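Local coordinates for kappa-carrageenase (PDB 1DYP), which hydrolyses internal beta-1,4 linkages between galactose 4-sulfate and 3,6-anhydrogalactose in kappa-carrageenan, this chain being its family 16 catalytic domain, at residues R103-S108 / S259-Y264; N24-T29 / A48-G53; D139-T144 / H193-N198; G95-Y100 / Y220-M225. The protein carries 1 engineered substitution. All coordinates share one frame; numbering follows the deposited sequence. Where two conformers were deposited one is given.

Contact 1. Residues R103-S108 / S259-Y264. With CD (cadmium ion), chain C.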
loop_
_atom_site.group_PDB
_atom_site.type_symbol
_atom_site.label_atom_id
_atom_site.label_comp_id
_atom_site.label_asym_id
_atom_site.label_seq_id
_atom_site.Cartn_x
_atom_site.Cartn_y
_atom_site.Cartn_z
ATOM N N ARG A 103 -9.853 0.524 -8.312
ATOM C CA ARG A 103 -10.006 -0.395 -9.435
ATOM C C ARG A 103 -8.603 -0.467 -10.007
ATOM O O ARG A 103 -8.116 0.489 -10.610
ATOM C CB ARG A 103 -10.997 0.177 -10.449
ATOM C CG ARG A 103 -11.303 -0.770 -11.585
ATOM C CD ARG A 103 -12.740 -0.625 -12.047
ATOM N NE ARG A 103 -13.075 -1.644 -13.032
ATOM C CZ ARG A 103 -12.758 -1.574 -14.322
ATOM N NH1 ARG A 103 -12.100 -0.523 -14.797
ATOM N NH2 ARG A 103 -13.088 -2.565 -15.135
ATOM N N ILE A 104 -7.959 -1.613 -9.807
ATOM C CA ILE A 104 -6.572 -1.798 -10.205
ATOM C C ILE A 104 -6.274 -2.967 -11.129
ATOM O O ILE A 104 -6.918 -4.009 -11.070
ATOM C CB ILE A 104 -5.703 -1.986 -8.932
ATOM C CG1 ILE A 104 -5.813 -0.747 -8.044
ATOM C CG2 ILE A 104 -4.257 -2.284 -9.306
ATOM C CD1 ILE A 104 -5.262 -0.946 -6.647
ATOM N N LYS A 105 -5.271 -2.765 -11.976
ATOM C CA LYS A 105 -4.785 -3.787 -12.888
ATOM C C LYS A 105 -3.323 -3.937 -12.487
ATOM O O LYS A 105 -2.585 -2.953 -12.440
ATOM C CB LYS A 105 -4.891 -3.305 -14.329
ATOM C CG LYS A 105 -4.391 -4.282 -15.371
ATOM C CD LYS A 105 -4.671 -3.666 -16.726
ATOM C CE LYS A 105 -4.205 -4.505 -17.873
ATOM N NZ LYS A 105 -4.596 -3.798 -19.125
ATOM N N GLY A 106 -2.912 -5.159 -12.169
ATOM C CA GLY A 106 -1.540 -5.385 -11.758
ATOM C C GLY A 106 -0.531 -5.251 -12.880
ATOM O O GLY A 106 -0.895 -5.181 -14.055
ATOM N N ALA A 107 0.746 -5.195 -12.513
ATOM C CA ALA A 107 1.824 -5.091 -13.493
ATOM C C ALA A 107 1.959 -6.455 -14.165
ATOM O O ALA A 107 1.745 -7.484 -13.529
ATOM C CB ALA A 107 3.129 -4.708 -12.800
ATOM N N SER A 108 2.319 -6.466 -15.444
ATOM C CA SER A 108 2.438 -7.723 -16.177
ATOM C C SER A 108 3.582 -8.607 -15.698
ATOM O O SER A 108 3.475 -9.829 -15.708
ATOM C CB SER A 108 2.606 -7.450 -17.673
ATOM O OG SER A 108 3.846 -6.824 -17.940
ATOM N N SER A 259 4.202 -1.617 -15.115
ATOM C CA SER A 259 3.348 -0.701 -14.378
ATOM C C SER A 259 1.989 -1.240 -13.977
ATOM O O SER A 259 1.405 -2.083 -14.657
ATOM C CB SER A 259 3.143 0.563 -15.206
ATOM O OG SER A 259 2.601 0.230 -16.472
HETATM N N MSE A 260 1.490 -0.722 -12.862
HETATM C CA MSE A 260 0.190 -1.098 -12.354
HETATM C C MSE A 260 -0.647 0.093 -12.812
HETATM O O MSE A 260 -0.124 1.202 -12.975
HETATM C CB MSE A 260 0.203 -1.155 -10.824
HETATM C CG MSE A 260 0.468 0.196 -10.172
HETATM SE SE MSE A 260 0.491 0.164 -8.236
HETATM C CE MSE A 260 -1.392 0.257 -7.876
ATOM N N GLU A 261 -1.935 -0.131 -13.034
ATOM C CA GLU A 261 -2.812 0.947 -13.460
ATOM C C GLU A 261 -3.997 1.045 -12.513
ATOM O O GLU A 261 -4.535 0.028 -12.071
ATOM C CB GLU A 261 -3.311 0.706 -14.885
ATOM C CG GLU A 261 -2.205 0.518 -15.910
ATOM C CD GLU A 261 -2.724 0.574 -17.332
ATOM O OE1 GLU A 261 -3.790 -0.020 -17.597
ATOM O OE2 GLU A 261 -2.065 1.207 -18.183
ATOM N N VAL A 262 -4.391 2.274 -12.199
ATOM C CA VAL A 262 -5.512 2.510 -11.309
ATOM C C VAL A 262 -6.551 3.331 -12.061
ATOM O O VAL A 262 -6.309 4.481 -12.426
ATOM C CB VAL A 262 -5.075 3.287 -10.051
ATOM C CG1 VAL A 262 -6.218 3.347 -9.052
ATOM C CG2 VAL A 262 -3.855 2.624 -9.432
ATOM N N ASP A 263 -7.705 2.722 -12.302
ATOM C CA ASP A 263 -8.779 3.392 -13.017
ATOM C C ASP A 263 -9.374 4.475 -12.123
ATOM O O ASP A 263 -9.722 5.561 -12.586
ATOM C CB ASP A 263 -9.840 2.356 -13.408
ATOM C CG ASP A 263 -10.944 2.934 -14.273
ATOM O OD1 ASP A 263 -10.803 4.072 -14.761
ATOM O OD2 ASP A 263 -11.957 2.229 -14.476
ATOM N N TYR A 264 -9.473 4.181 -10.831
ATOM C CA TYR A 264 -10.018 5.144 -9.888
ATOM C C TYR A 264 -9.808 4.685 -8.459
ATOM O O TYR A 264 -9.511 3.517 -8.200
ATOM C CB TYR A 264 -11.527 5.338 -10.134
ATOM C CG TYR A 264 -12.392 4.126 -9.822
ATOM C CD1 TYR A 264 -12.558 3.676 -8.509
ATOM C CD2 TYR A 264 -13.048 3.430 -10.839
ATOM C CE1 TYR A 264 -13.349 2.568 -8.216
ATOM C CE2 TYR A 264 -13.847 2.317 -10.555
ATOM C CZ TYR A 264 -13.990 1.895 -9.243
ATOM O OH TYR A 264 -14.768 0.798 -8.953
HETATM CD CD CD C . -10.668 6.521 -14.501
HETATM O O HOH W 1 -11.720 8.229 -15.671
HETATM O O HOH W 2 -12.812 6.219 -13.534
HETATM O O HOH W 3 -11.597 5.611 -16.725
#
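Arg103 lays its CB over one face of the Tyr264 ring, 3.7 Å from the centroid and displaced toward the rim. Its CG stands anti to the backbone N (chi1 -175°), and the chain then bends at chi2, bringing CD to 3.5 Å from CE2 of Tyr264 and sending the guanidinium past the ring toward Asp263. There NH1 of Arg103 meets OD2 of Asp263 at 2.8 Å, a salt bridge whose hydrogen bond is bent and weak, with the two planes 66° apart.

The backbones run antiparallel. Lys105 and Glu261 form a hydrogen-bonded pair, in which Lys105 N reaches Glu261 O at 2.9 Å. Their side chains lie alongside each other on the same face as Arg103. On the other face Ile104 and Val262 form the non-hydrogen-bonded pair, and Ile104 CG2 rests 4.1 Å from CE of Met260, against a core that Leu229 and Phe117 continue.

Asp263 also binds the cadmium ion, through its O and, at 2.5 Å, through OD1. One carboxylate is thus shared between a metal and a guanidinium, two positive partners that would probably favour its ionised form and fix its rotation at the corner where the strand turns.

Contact 2. Residues N24-T29 / A48-G53. Engineered in segment 48-53: Lys52 (natural residue Asn). With CD (cadmium ion), chain C.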
loop_
_atom_site.group_PDB
_atom_site.type_symbol
_atom_site.label_atom_id
_atom_site.label_comp_id
_atom_site.label_asym_id
_atom_site.label_seq_id
_atom_site.Cartn_x
_atom_site.Cartn_y
_atom_site.Cartn_z
ATOM N N ASN A 24 -8.488 11.435 -14.296
ATOM C CA ASN A 24 -8.636 12.006 -15.620
ATOM C C ASN A 24 -7.434 12.926 -15.804
ATOM O O ASN A 24 -6.998 13.184 -16.925
ATOM C CB ASN A 24 -9.939 12.797 -15.716
ATOM C CG ASN A 24 -11.159 11.906 -15.641
ATOM O OD1 ASN A 24 -11.251 10.912 -16.355
ATOM N ND2 ASN A 24 -12.105 12.258 -14.778
ATOM N N VAL A 25 -6.905 13.411 -14.684
ATOM C CA VAL A 25 -5.737 14.283 -14.690
ATOM C C VAL A 25 -4.830 13.915 -13.527
ATOM O O VAL A 25 -5.257 13.244 -12.586
ATOM C CB VAL A 25 -6.123 15.773 -14.534
ATOM C CG1 VAL A 25 -7.015 16.208 -15.692
ATOM C CG2 VAL A 25 -6.811 15.994 -13.195
ATOM N N LYS A 26 -3.575 14.348 -13.602
ATOM C CA LYS A 26 -2.611 14.097 -12.538
ATOM C C LYS A 26 -2.716 15.302 -11.609
ATOM O O LYS A 26 -2.249 16.396 -11.931
ATOM C CB LYS A 26 -1.197 13.980 -13.114
ATOM C CG LYS A 26 -0.139 13.655 -12.072
ATOM C CD LYS A 26 1.206 13.370 -12.713
ATOM C CE LYS A 26 2.273 13.143 -11.646
ATOM N NZ LYS A 26 3.616 12.865 -12.232
ATOM N N ASP A 27 -3.344 15.086 -10.459
ATOM C CA ASP A 27 -3.587 16.138 -9.480
ATOM C C ASP A 27 -2.567 16.182 -8.345
ATOM O O ASP A 27 -2.700 15.468 -7.353
ATOM C CB ASP A 27 -4.992 15.945 -8.907
ATOM C CG ASP A 27 -5.441 17.096 -8.035
ATOM O OD1 ASP A 27 -4.608 17.952 -7.673
ATOM O OD2 ASP A 27 -6.641 17.130 -7.702
ATOM N N ALA A 28 -1.566 17.045 -8.492
ATOM C CA ALA A 28 -0.513 17.191 -7.491
ATOM C C ALA A 28 -0.952 17.976 -6.256
ATOM O O ALA A 28 -0.210 18.076 -5.281
ATOM C CB ALA A 28 0.710 17.847 -8.119
ATOM N N THR A 29 -2.148 18.548 -6.292
ATOM C CA THR A 29 -2.646 19.279 -5.135
ATOM C C THR A 29 -3.211 18.248 -4.171
ATOM O O THR A 29 -3.074 18.364 -2.952
ATOM C CB THR A 29 -3.766 20.262 -5.524
ATOM O OG1 THR A 29 -3.218 21.320 -6.315
ATOM C CG2 THR A 29 -4.429 20.842 -4.275
ATOM N N ALA A 48 4.904 8.411 -12.189
ATOM C CA ALA A 48 3.464 8.461 -11.975
ATOM C C ALA A 48 2.878 9.251 -13.135
ATOM O O ALA A 48 3.138 10.446 -13.276
ATOM C CB ALA A 48 3.149 9.149 -10.654
ATOM N N THR A 49 2.103 8.582 -13.980
ATOM C CA THR A 49 1.505 9.255 -15.119
ATOM C C THR A 49 0.015 8.990 -15.192
ATOM O O THR A 49 -0.470 7.951 -14.753
ATOM C CB THR A 49 2.153 8.805 -16.445
ATOM O OG1 THR A 49 2.026 7.386 -16.589
ATOM C CG2 THR A 49 3.627 9.181 -16.468
ATOM N N VAL A 50 -0.714 9.956 -15.732
ATOM C CA VAL A 50 -2.150 9.812 -15.880
ATOM C C VAL A 50 -2.464 9.960 -17.355
ATOM O O VAL A 50 -2.182 10.995 -17.962
ATOM C CB VAL A 50 -2.909 10.877 -15.069
ATOM C CG1 VAL A 50 -4.402 10.794 -15.368
ATOM C CG2 VAL A 50 -2.666 10.660 -13.584
ATOM N N SER A 51 -3.024 8.907 -17.931
ATOM C CA SER A 51 -3.367 8.903 -19.340
ATOM C C SER A 51 -4.634 8.085 -19.557
ATOM O O SER A 51 -4.801 7.016 -18.999
ATOM C CB SER A 51 -2.229 8.297 -20.162
ATOM O OG SER A 51 -2.584 8.206 -21.532
ATOM N N LYS A 52 -5.513 8.630 -20.381
ATOM C CA LYS A 52 -6.775 7.997 -20.720
ATOM C C LYS A 52 -7.553 7.394 -19.562
ATOM O O LYS A 52 -7.949 6.229 -19.593
ATOM C CB LYS A 52 -6.578 6.947 -21.804
ATOM C CG LYS A 52 -6.184 7.515 -23.186
ATOM C CD LYS A 52 -6.646 8.946 -23.453
ATOM C CE LYS A 52 -5.762 9.886 -22.676
ATOM N N GLY A 53 -7.793 8.221 -18.548
ATOM C CA GLY A 53 -8.588 7.777 -17.414
ATOM C C GLY A 53 -7.932 6.894 -16.377
ATOM O O GLY A 53 -8.608 6.450 -15.459
HETATM CD CD CD C . -10.668 6.521 -14.501
HETATM O O HOH W 4 -6.563 10.631 -18.251
HETATM O O HOH W 1 -11.720 8.229 -15.671
HETATM O O HOH W 2 -12.812 6.219 -13.534
HETATM O O HOH W 3 -11.597 5.611 -16.725
#
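A cadmium site marks one end of this surface contact, where the loop holding Asn24, Val25 and Lys26 runs roughly antiparallel to strand 48-51 and the turn at Gly53. Gly53 O is a ligand of the metal, at 2.3 Å. Asn24 joins the same site from the second shell, its OD1 accepting at 2.8 Å from water 1, which is itself a metal ligand. A second water ties the backbones together, donating to Asn24 O at 2.9 Å and accepting from Gly53 N at 2.7 Å.

Farther along, Val50 presses both methyl groups on the loop: CG1 comes within 3.6 Å of Val25 C, while CG2 lies 3.7 Å from CB of Lys26. Lys26 then reaches across to the strand with a fully extended chain, CG anti to the backbone N (chi1 -177°), and its NZ donates to Ala48 O at 2.7 Å. The same ammonium group also donates to Asn45 O and makes a cation-pi contact with Phe33. An alanine here would probably leave the carbonyls of Ala48 and Asn45 without their shared ammonium donor and open a gap beside Phe33.

Strand 48-51 in turn is backed by strand 54-70, its antiparallel neighbour: Thr49 bonds to Lys56 through the backbone, Ala48 packs on Leu57 and Val50 on Leu55, with the loop lying over the face that carries Ala48 and Val50.

Contact 3. Residues D139-T144 / H193-N198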
loop_
_atom_site.group_PDB
_atom_site.type_symbol
_atom_site.label_atom_id
_atom_site.label_comp_id
_atom_site.label_asym_id
_atom_site.label_seq_id
_atom_site.Cartn_x
_atom_site.Cartn_y
_atom_site.Cartn_z
ATOM N N ASP A 139 -3.373 -2.282 4.759
ATOM C CA ASP A 139 -3.065 -2.609 3.376
ATOM C C ASP A 139 -4.319 -3.183 2.736
ATOM O O ASP A 139 -4.708 -4.315 3.025
ATOM C CB ASP A 139 -1.918 -3.611 3.349
ATOM C CG ASP A 139 -0.727 -3.119 4.134
ATOM O OD1 ASP A 139 -0.125 -2.108 3.715
ATOM O OD2 ASP A 139 -0.412 -3.722 5.181
ATOM N N VAL A 140 -4.964 -2.395 1.880
ATOM C CA VAL A 140 -6.188 -2.853 1.229
ATOM C C VAL A 140 -5.847 -4.080 0.402
ATOM O O VAL A 140 -6.562 -5.080 0.420
ATOM C CB VAL A 140 -6.789 -1.758 0.340
ATOM C CG1 VAL A 140 -8.109 -2.242 -0.251
ATOM C CG2 VAL A 140 -7.005 -0.496 1.163
ATOM N N VAL A 141 -4.743 -3.994 -0.328
ATOM C CA VAL A 141 -4.265 -5.121 -1.106
ATOM C C VAL A 141 -2.815 -4.922 -1.507
ATOM O O VAL A 141 -2.364 -3.802 -1.745
ATOM C CB VAL A 141 -5.098 -5.366 -2.399
ATOM C CG1 VAL A 141 -4.925 -4.210 -3.379
ATOM C CG2 VAL A 141 -4.657 -6.673 -3.048
ATOM N N GLU A 142 -2.084 -6.027 -1.524
ATOM C CA GLU A 142 -0.705 -6.052 -1.968
ATOM C C GLU A 142 -0.721 -7.230 -2.917
ATOM O O GLU A 142 -0.924 -8.374 -2.511
ATOM C CB GLU A 142 0.252 -6.278 -0.804
ATOM C CG GLU A 142 0.596 -4.985 -0.092
ATOM C CD GLU A 142 1.401 -5.213 1.156
ATOM O OE1 GLU A 142 0.824 -5.712 2.145
ATOM O OE2 GLU A 142 2.609 -4.905 1.149
ATOM N N LEU A 143 -0.552 -6.934 -4.198
ATOM C CA LEU A 143 -0.580 -7.959 -5.223
ATOM C C LEU A 143 0.782 -8.515 -5.578
ATOM O O LEU A 143 1.819 -7.895 -5.335
ATOM C CB LEU A 143 -1.215 -7.398 -6.499
ATOM C CG LEU A 143 -2.684 -6.983 -6.435
ATOM C CD1 LEU A 143 -3.066 -6.252 -7.718
ATOM C CD2 LEU A 143 -3.549 -8.218 -6.239
ATOM N N THR A 144 0.746 -9.708 -6.151
ATOM C CA THR A 144 1.920 -10.395 -6.651
ATOM C C THR A 144 3.218 -10.288 -5.850
ATOM O O THR A 144 4.266 -9.975 -6.409
ATOM C CB THR A 144 2.182 -9.946 -8.117
ATOM O OG1 THR A 144 2.376 -8.523 -8.171
ATOM C CG2 THR A 144 0.983 -10.298 -8.989
ATOM N N HIS A 193 -9.687 -4.930 -11.522
ATOM C CA HIS A 193 -10.470 -5.569 -10.477
ATOM C C HIS A 193 -10.593 -4.573 -9.344
ATOM O O HIS A 193 -9.784 -3.654 -9.229
ATOM C CB HIS A 193 -9.776 -6.852 -10.028
ATOM C CG HIS A 193 -9.679 -7.872 -11.117
ATOM N ND1 HIS A 193 -10.688 -8.773 -11.383
ATOM C CD2 HIS A 193 -8.741 -8.065 -12.074
ATOM C CE1 HIS A 193 -10.378 -9.473 -12.459
ATOM N NE2 HIS A 193 -9.202 -9.062 -12.899
ATOM N N THR A 194 -11.613 -4.741 -8.514
ATOM C CA THR A 194 -11.831 -3.812 -7.418
ATOM C C THR A 194 -11.345 -4.364 -6.093
ATOM O O THR A 194 -11.655 -5.494 -5.716
ATOM C CB THR A 194 -13.317 -3.441 -7.300
ATOM O OG1 THR A 194 -14.079 -4.600 -6.943
ATOM C CG2 THR A 194 -13.819 -2.897 -8.624
ATOM N N TYR A 195 -10.572 -3.541 -5.398
ATOM C CA TYR A 195 -10.001 -3.895 -4.112
ATOM C C TYR A 195 -10.492 -2.867 -3.107
ATOM O O TYR A 195 -10.249 -1.670 -3.258
ATOM C CB TYR A 195 -8.478 -3.865 -4.222
ATOM C CG TYR A 195 -7.955 -4.859 -5.233
ATOM C CD1 TYR A 195 -7.759 -6.197 -4.888
ATOM C CD2 TYR A 195 -7.708 -4.474 -6.551
ATOM C CE1 TYR A 195 -7.332 -7.127 -5.829
ATOM C CE2 TYR A 195 -7.279 -5.401 -7.506
ATOM C CZ TYR A 195 -7.096 -6.724 -7.134
ATOM O OH TYR A 195 -6.681 -7.647 -8.066
ATOM N N GLY A 196 -11.192 -3.327 -2.081
ATOM C CA GLY A 196 -11.702 -2.385 -1.111
ATOM C C GLY A 196 -11.575 -2.831 0.322
ATOM O O GLY A 196 -11.263 -3.985 0.616
ATOM N N VAL A 197 -11.806 -1.890 1.224
ATOM C CA VAL A 197 -11.752 -2.187 2.637
ATOM C C VAL A 197 -12.702 -1.255 3.365
ATOM O O VAL A 197 -12.822 -0.078 3.027
ATOM C CB VAL A 197 -10.320 -2.020 3.208
ATOM C CG1 VAL A 197 -9.921 -0.554 3.237
ATOM C CG2 VAL A 197 -10.249 -2.630 4.600
ATOM N N ASN A 198 -13.420 -1.804 4.334
ATOM C CA ASN A 198 -14.323 -1.000 5.126
ATOM C C ASN A 198 -13.677 -0.924 6.493
ATOM O O ASN A 198 -13.418 -1.949 7.127
ATOM C CB ASN A 198 -15.702 -1.643 5.232
ATOM C CG ASN A 198 -16.696 -0.739 5.921
ATOM O OD1 ASN A 198 -16.661 0.475 5.739
ATOM N ND2 ASN A 198 -17.595 -1.323 6.706
#
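Val140, Val141 and Leu143 meet Tyr195, Gly196 and Val197 in an entirely apolar, buried contact between the two layers of the beta sandwich, and no hydrogen bond crosses it. The touching parts run 150° apart in direction, and side chains, not backbone bonds, join them.

Val140 divides its two methyl groups. CG1 sits against the Gly196 backbone, 3.6 Å from C of that residue; CG2 meets CG1 of Val197, also at 3.6 Å. Val141 has CG1 between its backbone N and carbonyl carbon (chi1 66°), which sets that methyl 3.6 Å from CG of Tyr195 while CG2 lies at 3.6 Å from CD1. Both methyl groups thus lie on the same side of the ring, along its inner half. Its far end is met by Leu143, tip to tip, with CD2 at 3.7 Å from OH of Tyr195. Phe186, Pro188 and Val208 also pack on Tyr195, and Ile204 and Trp206 on Val197.

Val140 and Val141 both face Phe117 of the neighbouring strand, a classic beta bulge. It interrupts the alternation between Asp139 and Glu142, so that both of these active-site residues, with the nucleophile Glu137, face the active-site tunnel while the valines fill the core: the E-x-D-x-x-E bulge of this glycoside hydrolase 16 active site.

Contact 4. Residues G95-Y100 / Y220-M225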
loop_
_atom_site.group_PDB
_atom_site.type_symbol
_atom_site.label_atom_id
_atom_site.label_comp_id
_atom_site.label_asym_id
_atom_site.label_seq_id
_atom_site.Cartn_x
_atom_site.Cartn_y
_atom_site.Cartn_z
ATOM N N GLY A 95 -7.122 10.167 7.109
ATOM C CA GLY A 95 -8.382 9.715 7.662
ATOM C C GLY A 95 -8.227 8.313 8.211
ATOM O O GLY A 95 -7.118 7.776 8.255
ATOM N N ASN A 96 -9.332 7.725 8.651
ATOM C CA ASN A 96 -9.294 6.366 9.167
ATOM C C ASN A 96 -10.538 5.575 8.796
ATOM O O ASN A 96 -10.494 4.736 7.900
ATOM C CB ASN A 96 -9.075 6.339 10.694
ATOM C CG ASN A 96 -9.869 7.402 11.440
ATOM O OD1 ASN A 96 -10.955 7.801 11.024
ATOM N ND2 ASN A 96 -9.325 7.850 12.568
ATOM N N TYR A 97 -11.652 5.848 9.461
ATOM C CA TYR A 97 -12.882 5.119 9.188
ATOM C C TYR A 97 -13.516 5.494 7.857
ATOM O O TYR A 97 -13.485 6.653 7.438
ATOM C CB TYR A 97 -13.877 5.342 10.328
ATOM C CG TYR A 97 -13.213 5.265 11.679
ATOM C CD1 TYR A 97 -12.371 4.201 11.998
ATOM C CD2 TYR A 97 -13.367 6.287 12.612
ATOM C CE1 TYR A 97 -11.687 4.159 13.209
ATOM C CE2 TYR A 97 -12.689 6.257 13.829
ATOM C CZ TYR A 97 -11.848 5.192 14.118
ATOM O OH TYR A 97 -11.141 5.172 15.298
ATOM N N GLY A 98 -14.084 4.493 7.195
ATOM C CA GLY A 98 -14.734 4.717 5.919
ATOM C C GLY A 98 -14.545 3.539 4.989
ATOM O O GLY A 98 -13.852 2.575 5.324
ATOM N N TYR A 99 -15.178 3.604 3.825
ATOM C CA TYR A 99 -15.039 2.539 2.848
ATOM C C TYR A 99 -14.117 3.049 1.753
ATOM O O TYR A 99 -14.311 4.150 1.230
ATOM C CB TYR A 99 -16.387 2.159 2.246
ATOM C CG TYR A 99 -16.261 1.008 1.284
ATOM C CD1 TYR A 99 -16.016 -0.285 1.747
ATOM C CD2 TYR A 99 -16.321 1.215 -0.091
ATOM C CE1 TYR A 99 -15.834 -1.342 0.864
ATOM C CE2 TYR A 99 -16.136 0.166 -0.982
ATOM C CZ TYR A 99 -15.894 -1.109 -0.496
ATOM O OH TYR A 99 -15.707 -2.149 -1.370
ATOM N N TYR A 100 -13.112 2.246 1.420
ATOM C CA TYR A 100 -12.131 2.607 0.406
ATOM C C TYR A 100 -12.151 1.592 -0.720
ATOM O O TYR A 100 -12.284 0.397 -0.481
ATOM C CB TYR A 100 -10.725 2.622 1.002
ATOM C CG TYR A 100 -10.546 3.498 2.214
ATOM C CD1 TYR A 100 -11.031 3.109 3.464
ATOM C CD2 TYR A 100 -9.845 4.698 2.124
ATOM C CE1 TYR A 100 -10.812 3.893 4.595
ATOM C CE2 TYR A 100 -9.622 5.486 3.241
ATOM C CZ TYR A 100 -10.104 5.078 4.472
ATOM O OH TYR A 100 -9.851 5.844 5.582
ATOM N N TYR A 220 -5.475 -1.772 16.449
ATOM C CA TYR A 220 -4.446 -0.741 16.370
ATOM C C TYR A 220 -4.464 0.127 15.120
ATOM O O TYR A 220 -3.422 0.637 14.714
ATOM C CB TYR A 220 -3.075 -1.415 16.466
ATOM C CG TYR A 220 -2.997 -2.490 17.524
ATOM C CD1 TYR A 220 -3.182 -2.182 18.869
ATOM C CD2 TYR A 220 -2.745 -3.821 17.181
ATOM C CE1 TYR A 220 -3.119 -3.166 19.847
ATOM C CE2 TYR A 220 -2.680 -4.816 18.157
ATOM C CZ TYR A 220 -2.868 -4.478 19.487
ATOM O OH TYR A 220 -2.798 -5.444 20.466
ATOM N N TRP A 221 -5.631 0.319 14.520
ATOM C CA TRP A 221 -5.701 1.113 13.303
ATOM C C TRP A 221 -6.716 2.249 13.378
ATOM O O TRP A 221 -7.657 2.327 12.586
ATOM C CB TRP A 221 -5.973 0.166 12.126
ATOM C CG TRP A 221 -4.874 -0.854 12.023
ATOM C CD1 TRP A 221 -3.656 -0.684 11.427
ATOM C CD2 TRP A 221 -4.815 -2.123 12.691
ATOM N NE1 TRP A 221 -2.838 -1.757 11.696
ATOM C CE2 TRP A 221 -3.525 -2.654 12.470
ATOM C CE3 TRP A 221 -5.727 -2.859 13.462
ATOM C CZ2 TRP A 221 -3.120 -3.887 12.994
ATOM C CZ3 TRP A 221 -5.324 -4.089 13.983
ATOM C CH2 TRP A 221 -4.031 -4.588 13.746
ATOM N N HIS A 222 -6.506 3.138 14.347
ATOM C CA HIS A 222 -7.387 4.283 14.544
ATOM C C HIS A 222 -6.667 5.603 14.278
ATOM O O HIS A 222 -7.262 6.679 14.384
ATOM C CB HIS A 222 -7.950 4.288 15.970
ATOM C CG HIS A 222 -8.657 3.024 16.344
ATOM N ND1 HIS A 222 -8.023 1.977 16.977
ATOM C CD2 HIS A 222 -9.937 2.627 16.148
ATOM C CE1 HIS A 222 -8.881 0.989 17.154
ATOM N NE2 HIS A 222 -10.049 1.356 16.659
ATOM N N ARG A 223 -5.385 5.522 13.939
ATOM C CA ARG A 223 -4.605 6.718 13.650
ATOM C C ARG A 223 -4.973 7.293 12.289
ATOM O O ARG A 223 -5.615 6.629 11.474
ATOM C CB ARG A 223 -3.106 6.403 13.673
ATOM C CG ARG A 223 -2.540 6.176 15.063
ATOM C CD ARG A 223 -1.074 5.785 15.005
ATOM N NE ARG A 223 -0.240 6.810 14.380
ATOM C CZ ARG A 223 0.087 7.968 14.945
ATOM N NH1 ARG A 223 -0.348 8.269 16.162
ATOM N NH2 ARG A 223 0.862 8.825 14.292
ATOM N N GLN A 224 -4.568 8.539 12.062
ATOM C CA GLN A 224 -4.814 9.221 10.800
ATOM C C GLN A 224 -3.847 8.643 9.777
ATOM O O GLN A 224 -2.632 8.653 9.988
ATOM C CB GLN A 224 -4.566 10.719 10.965
ATOM C CG GLN A 224 -5.618 11.433 11.790
ATOM C CD GLN A 224 -6.963 11.439 11.104
ATOM O OE1 GLN A 224 -7.066 11.783 9.925
ATOM N NE2 GLN A 224 -8.005 11.057 11.832
HETATM N N MSE A 225 -4.383 8.150 8.667
HETATM C CA MSE A 225 -3.550 7.536 7.643
HETATM C C MSE A 225 -3.743 8.148 6.262
HETATM O O MSE A 225 -4.852 8.524 5.888
HETATM C CB MSE A 225 -3.848 6.036 7.590
HETATM C CG MSE A 225 -3.669 5.343 8.938
HETATM SE SE MSE A 225 -4.343 3.526 8.998
HETATM C CE MSE A 225 -6.189 3.935 9.372
HETATM O O HOH W 5 -6.898 7.216 4.349
#
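Gly95 and Met225 are joined by two backbone hydrogen bonds as an antiparallel hydrogen-bonded pair, with Met225 N to Gly95 O at 2.8 Å and Gly95 N to Met225 O at 3.1 Å. Water 5 also donates to Met225 O.

The side-chain bonds centre on Asn96. Its ND2 donates to His222 O at 3.0 Å, approaching from above the carbonyl plane by 48°. The other branch of the amide turns back on its own segment, OD1 accepting from Tyr97 N at 2.6 Å, while the backbone O of Asn96 takes the hydroxyl of Tyr100. With CG between the backbone N and carbonyl carbon (chi1 41°), the amide can serve both sides. An alanine here would probably leave His222 O and Tyr97 N without these mates and free the turn at Tyr97 to shift.

Two further approaches involve no hydrogen bond across the contact. Met225 bends at chi3 to place CE 3.9 Å from CA of Asn96. Tyr97 and His222 meet ring edge to ring edge, and NE2 of that imidazole is held by Lys201 O.

Here strands 75-95 and 225-233 begin to pair as neighbours in the sandwich, and the loop leading into the second strand carries Trp221. Anchored through NE1 to His157 O, the Trp221 side chain lies about 5 Å from that of the nucleophile Glu137, so this loop probably helps to line the active-site tunnel of this family 16 enzyme.

Overall arrangement
The four contacts illustrate how a beta sandwich can hold a metal site and a tunnel-shaped active site on one framework. Contacts 1 and 2 share a cadmium ion, with Asp263 OD1 only 3.3 Å from Gly53 O and Glu22 completing the protein ligands. Strand 98-105 serves both contact 1 and contact 4, whose centres are 23 Å apart, and strand 193-199 of contact 3 runs beside it: Ile104 N probably bonds to His193 O, and Tyr100 N to Val197 O, each at 2.8 Å. Contact 3 carries the proton donor Glu142, whose side chain is about 10 Å from that of Met260 in contact 1. Contact 2 lies farthest out, its centre about 21 Å from that of contact 3.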